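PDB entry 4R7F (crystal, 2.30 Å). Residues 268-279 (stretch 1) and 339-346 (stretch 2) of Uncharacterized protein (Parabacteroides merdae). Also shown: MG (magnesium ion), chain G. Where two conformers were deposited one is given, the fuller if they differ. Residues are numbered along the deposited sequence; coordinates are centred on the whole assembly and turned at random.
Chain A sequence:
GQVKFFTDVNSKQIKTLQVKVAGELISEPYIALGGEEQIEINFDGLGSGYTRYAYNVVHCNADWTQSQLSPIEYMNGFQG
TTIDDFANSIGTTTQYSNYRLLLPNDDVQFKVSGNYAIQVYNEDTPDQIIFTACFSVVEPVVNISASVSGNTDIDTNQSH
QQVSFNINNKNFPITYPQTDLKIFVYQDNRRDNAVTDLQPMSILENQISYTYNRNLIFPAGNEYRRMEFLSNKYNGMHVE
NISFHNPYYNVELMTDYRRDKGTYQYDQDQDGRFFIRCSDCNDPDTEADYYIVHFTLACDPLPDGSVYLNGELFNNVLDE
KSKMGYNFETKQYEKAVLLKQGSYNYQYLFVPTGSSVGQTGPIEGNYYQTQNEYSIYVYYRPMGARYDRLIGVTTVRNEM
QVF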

# COMPACT_ATOMS: atom_id res chain seq x y z
N GLN A 268 -9.94 -7.51 -4.45
CA GLN A 268 -9.19 -6.27 -4.39
C GLN A 268 -10.24 -5.16 -4.48
O GLN A 268 -11.01 -5.13 -5.43
CB GLN A 268 -8.21 -6.22 -5.57
CG GLN A 268 -7.05 -5.28 -5.34
CD GLN A 268 -6.44 -4.78 -6.64
OE1 GLN A 268 -6.86 -5.16 -7.73
NE2 GLN A 268 -5.45 -3.89 -6.53
N ASP A 269 -10.32 -4.28 -3.47
CA ASP A 269 -11.21 -3.13 -3.49
C ASP A 269 -10.45 -1.81 -3.32
O ASP A 269 -9.23 -1.77 -3.27
CB ASP A 269 -12.32 -3.26 -2.44
CG ASP A 269 -11.81 -3.08 -1.00
OD1 ASP A 269 -10.59 -2.96 -0.81
OD2 ASP A 269 -12.63 -3.07 -0.06
N GLN A 270 -11.18 -0.72 -3.23
CA GLN A 270 -10.60 0.60 -3.04
C GLN A 270 -11.33 1.32 -1.89
O GLN A 270 -11.49 2.54 -1.90
CB GLN A 270 -10.66 1.36 -4.35
CG GLN A 270 -9.81 0.74 -5.46
CD GLN A 270 -10.48 -0.44 -6.21
OE1 GLN A 270 -11.70 -0.51 -6.36
NE2 GLN A 270 -9.65 -1.37 -6.68
N ASP A 271 -11.77 0.52 -0.92
CA ASP A 271 -12.36 0.95 0.37
C ASP A 271 -13.48 2.00 0.27
O ASP A 271 -13.48 2.97 1.03
CB ASP A 271 -11.26 1.47 1.29
CG ASP A 271 -10.23 0.39 1.68
OD1 ASP A 271 -10.53 -0.83 1.65
OD2 ASP A 271 -9.10 0.82 2.07
N GLY A 272 -14.38 1.80 -0.70
CA GLY A 272 -15.59 2.56 -0.86
C GLY A 272 -15.52 3.59 -1.96
O GLY A 272 -16.50 4.25 -2.27
N ARG A 273 -14.37 3.73 -2.60
CA ARG A 273 -14.23 4.70 -3.66
C ARG A 273 -14.94 4.28 -4.94
O ARG A 273 -15.32 3.11 -5.13
CB ARG A 273 -12.75 4.95 -3.98
CG ARG A 273 -11.98 5.55 -2.82
CD ARG A 273 -10.50 5.61 -3.12
NE ARG A 273 -9.82 6.35 -2.05
CZ ARG A 273 -9.37 5.81 -0.93
NH1 ARG A 273 -9.50 4.50 -0.71
NH2 ARG A 273 -8.79 6.57 -0.02
N PHE A 274 -15.12 5.27 -5.81
CA PHE A 274 -15.59 5.04 -7.17
C PHE A 274 -14.73 5.81 -8.15
O PHE A 274 -14.04 6.74 -7.75
CB PHE A 274 -17.08 5.44 -7.32
CG PHE A 274 -17.35 6.92 -7.22
CD1 PHE A 274 -17.12 7.75 -8.28
CD2 PHE A 274 -17.88 7.45 -6.07
CE1 PHE A 274 -17.36 9.09 -8.16
CE2 PHE A 274 -18.16 8.77 -5.96
CZ PHE A 274 -17.89 9.60 -6.99
N PHE A 275 -14.80 5.44 -9.43
CA PHE A 275 -13.93 6.00 -10.45
C PHE A 275 -14.75 6.17 -11.69
O PHE A 275 -15.32 5.20 -12.18
CB PHE A 275 -12.78 5.05 -10.72
CG PHE A 275 -12.01 4.71 -9.49
CD1 PHE A 275 -12.39 3.64 -8.69
CD2 PHE A 275 -10.96 5.52 -9.08
CE1 PHE A 275 -11.73 3.37 -7.51
CE2 PHE A 275 -10.29 5.23 -7.92
CZ PHE A 275 -10.68 4.16 -7.13
N ILE A 276 -14.82 7.40 -12.18
CA ILE A 276 -15.63 7.71 -13.34
C ILE A 276 -14.83 7.36 -14.60
O ILE A 276 -13.75 7.87 -14.82
CB ILE A 276 -16.05 9.18 -13.34
CG1 ILE A 276 -16.84 9.53 -12.07
CG2 ILE A 276 -16.83 9.49 -14.61
CD1 ILE A 276 -18.10 8.72 -11.81
N ARG A 277 -15.42 6.47 -15.41
CA ARG A 277 -14.77 5.84 -16.55
C ARG A 277 -15.87 5.44 -17.55
O ARG A 277 -17.00 5.18 -17.17
CB ARG A 277 -13.99 4.57 -16.12
CG ARG A 277 -13.00 4.71 -14.97
CD ARG A 277 -12.42 3.36 -14.55
NE ARG A 277 -11.14 3.46 -13.83
CZ ARG A 277 -10.78 2.61 -12.87
NH1 ARG A 277 -11.61 1.64 -12.54
NH2 ARG A 277 -9.62 2.73 -12.25
N CYS A 278 -15.54 5.41 -18.84
CA CYS A 278 -16.44 4.82 -19.83
C CYS A 278 -15.60 4.31 -21.00
O CYS A 278 -14.46 4.76 -21.16
CB CYS A 278 -17.54 5.78 -20.28
SG CYS A 278 -17.06 7.49 -20.46
N SER A 279 -16.13 3.34 -21.77
CA SER A 279 -15.40 2.70 -22.87
C SER A 279 -15.01 3.69 -23.98
O SER A 279 -15.88 4.36 -24.56
CB SER A 279 -16.24 1.55 -23.45
OG SER A 279 -16.10 0.39 -22.65
N LEU A 339 -26.54 7.39 -11.26
CA LEU A 339 -25.10 7.34 -11.13
C LEU A 339 -24.43 7.53 -12.50
O LEU A 339 -24.91 7.04 -13.55
CB LEU A 339 -24.67 5.97 -10.55
CG LEU A 339 -25.07 5.72 -9.09
CD1 LEU A 339 -24.74 4.31 -8.66
CD2 LEU A 339 -24.38 6.71 -8.17
N LYS A 340 -23.32 8.25 -12.45
CA LYS A 340 -22.42 8.41 -13.59
C LYS A 340 -21.61 7.15 -13.79
O LYS A 340 -21.12 6.53 -12.84
CB LYS A 340 -21.50 9.60 -13.34
CG LYS A 340 -20.76 10.13 -14.53
CD LYS A 340 -19.87 11.31 -14.11
CE LYS A 340 -19.41 12.14 -15.30
NZ LYS A 340 -19.09 13.54 -14.91
N GLN A 341 -21.47 6.78 -15.05
CA GLN A 341 -20.75 5.58 -15.43
C GLN A 341 -19.34 5.49 -14.84
O GLN A 341 -18.61 6.49 -14.81
CB GLN A 341 -20.60 5.52 -16.94
CG GLN A 341 -21.87 5.32 -17.70
CD GLN A 341 -21.57 5.34 -19.18
OE1 GLN A 341 -21.39 6.42 -19.77
NE2 GLN A 341 -21.49 4.16 -19.79
N GLY A 342 -18.96 4.27 -14.45
CA GLY A 342 -17.65 4.01 -13.87
C GLY A 342 -17.59 2.71 -13.06
O GLY A 342 -18.47 1.84 -13.20
N SER A 343 -16.56 2.59 -12.22
CA SER A 343 -16.37 1.47 -11.29
C SER A 343 -16.72 1.95 -9.91
O SER A 343 -16.15 2.95 -9.44
CB SER A 343 -14.92 0.96 -11.26
OG SER A 343 -14.45 0.69 -12.57
N TYR A 344 -17.62 1.24 -9.25
CA TYR A 344 -18.07 1.62 -7.89
C TYR A 344 -17.77 0.54 -6.86
O TYR A 344 -18.05 -0.64 -7.09
CB TYR A 344 -19.58 1.93 -7.90
CG TYR A 344 -19.93 3.26 -8.56
CD1 TYR A 344 -19.90 3.42 -9.96
CD2 TYR A 344 -20.31 4.37 -7.79
CE1 TYR A 344 -20.22 4.64 -10.56
CE2 TYR A 344 -20.61 5.58 -8.38
CZ TYR A 344 -20.55 5.72 -9.76
OH TYR A 344 -20.87 6.93 -10.32
N ASN A 345 -17.20 0.95 -5.73
CA ASN A 345 -17.26 0.15 -4.50
C ASN A 345 -18.55 0.51 -3.74
O ASN A 345 -18.97 1.67 -3.70
CB ASN A 345 -16.11 0.46 -3.54
CG ASN A 345 -14.74 -0.06 -3.98
OD1 ASN A 345 -13.85 -0.18 -3.15
ND2 ASN A 345 -14.54 -0.34 -5.25
N TYR A 346 -19.12 -0.45 -3.03
CA TYR A 346 -20.28 -0.20 -2.21
C TYR A 346 -20.47 -1.31 -1.20
O TYR A 346 -19.92 -2.39 -1.34
CB TYR A 346 -21.55 -0.03 -3.08
CG TYR A 346 -22.07 -1.30 -3.75
CD1 TYR A 346 -21.53 -1.78 -4.93
CD2 TYR A 346 -23.14 -1.99 -3.20
CE1 TYR A 346 -22.05 -2.94 -5.54
CE2 TYR A 346 -23.65 -3.14 -3.80
CZ TYR A 346 -23.11 -3.62 -4.95
OH TYR A 346 -23.67 -4.76 -5.51
MG MG G . -10.93 -3.00 1.64
O HOH W 1 -18.65 4.41 -4.01
O HOH W 2 -12.75 -3.13 3.19

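The side chain of one residue, Asn-345, is hydrogen-bonded into the magnesium-binding loop of the other stretch. Its OD1 accepts hydrogen bonds from two backbone amides, Gln-270 N at 2.7 Å and Gly-272 N at 3.2 Å, while its ND2 donates to Gln-270 OE1 at 3.1 Å. The carboxamide suits this place because it carries an acceptor and a donor on one planar group, and the CA-to-CB bond of Asn-345 points toward the loop. Asn-345 loses 120 Å² to stretch 1, the largest share of any residue in a contact that buries 654 Å² in all.

The loop so held carries the metal ligands. Asp-269 grips the magnesium ion with both carboxylate oxygens (OD1–MG 2.5 Å, OD2–MG 2.4 Å), and Asp-271 adds OD1 at 2.2 Å from MG; water 2 and atoms from elsewhere in the structure complete the set. Asp-271 directs its CA-to-CB bond away from stretch 2; its OD1 binds the ion and its OD2 is hydrogen-bonded elsewhere in the structure. A type I' turn from Gln-270 to Arg-273 closes with Arg-273 N donating to Gln-270 O at 3.2 Å, and Arg-273 NH1 reaches the same Gln-270 O at 3.0 Å. Gly-272 sits in this turn at phi 103°, where a CB would be jammed against the carbonyl oxygen of Asp-271.

Beyond the turn the chains pair as antiparallel strands, their axes 171° apart in direction and 4.6 Å apart at closest approach. Asn-345 N donates to Arg-273 O at 2.9 Å. Phe-275 and Ser-343 form a hydrogen-bonded pair, with Phe-275 N to Ser-343 O at 2.8 Å and Ser-343 N to Phe-275 O at 2.9 Å. Farther along, Arg-277 N donates to Gln-341 O at 3.2 Å. Water 1 adds a bridge at the turn end, donating to Gly-272 O and Asn-345 O, each 2.8 Å from its oxygen.

Phe-274 and Tyr-344 share one face of the sheet. Their rings are near parallel (18°) but slid apart, centroids 5.0 Å from each other, so they barely overlap; the closer contact is Phe-274 CB, which lies over the Tyr-344 ring face, 3.8 Å from its centroid. Ile-276 CD1 lies 3.6 Å from Tyr-344 OH and also reaches the Lys-340 chain, which Ile-276 CG2 meets at 3.6 Å from Lys-340 CD, using the aliphatic part of the lysine. The Tyr-344 hydroxyl is itself satisfied by donating to Lys-340 O, 2.6 Å from OH.

Phe-275 and Ser-343 turn to the other face. Ser-343 offers OG to Arg-277 NH1 at 3.0 Å, lying at the edge of the guanidinium near its plane. Gly-342 lets the backbones come close: its CA lies 3.1 Å from Phe-275 O in a CA-H...O contact, and a CB there would fall 2.1 Å from that same Phe-275 O, a clash.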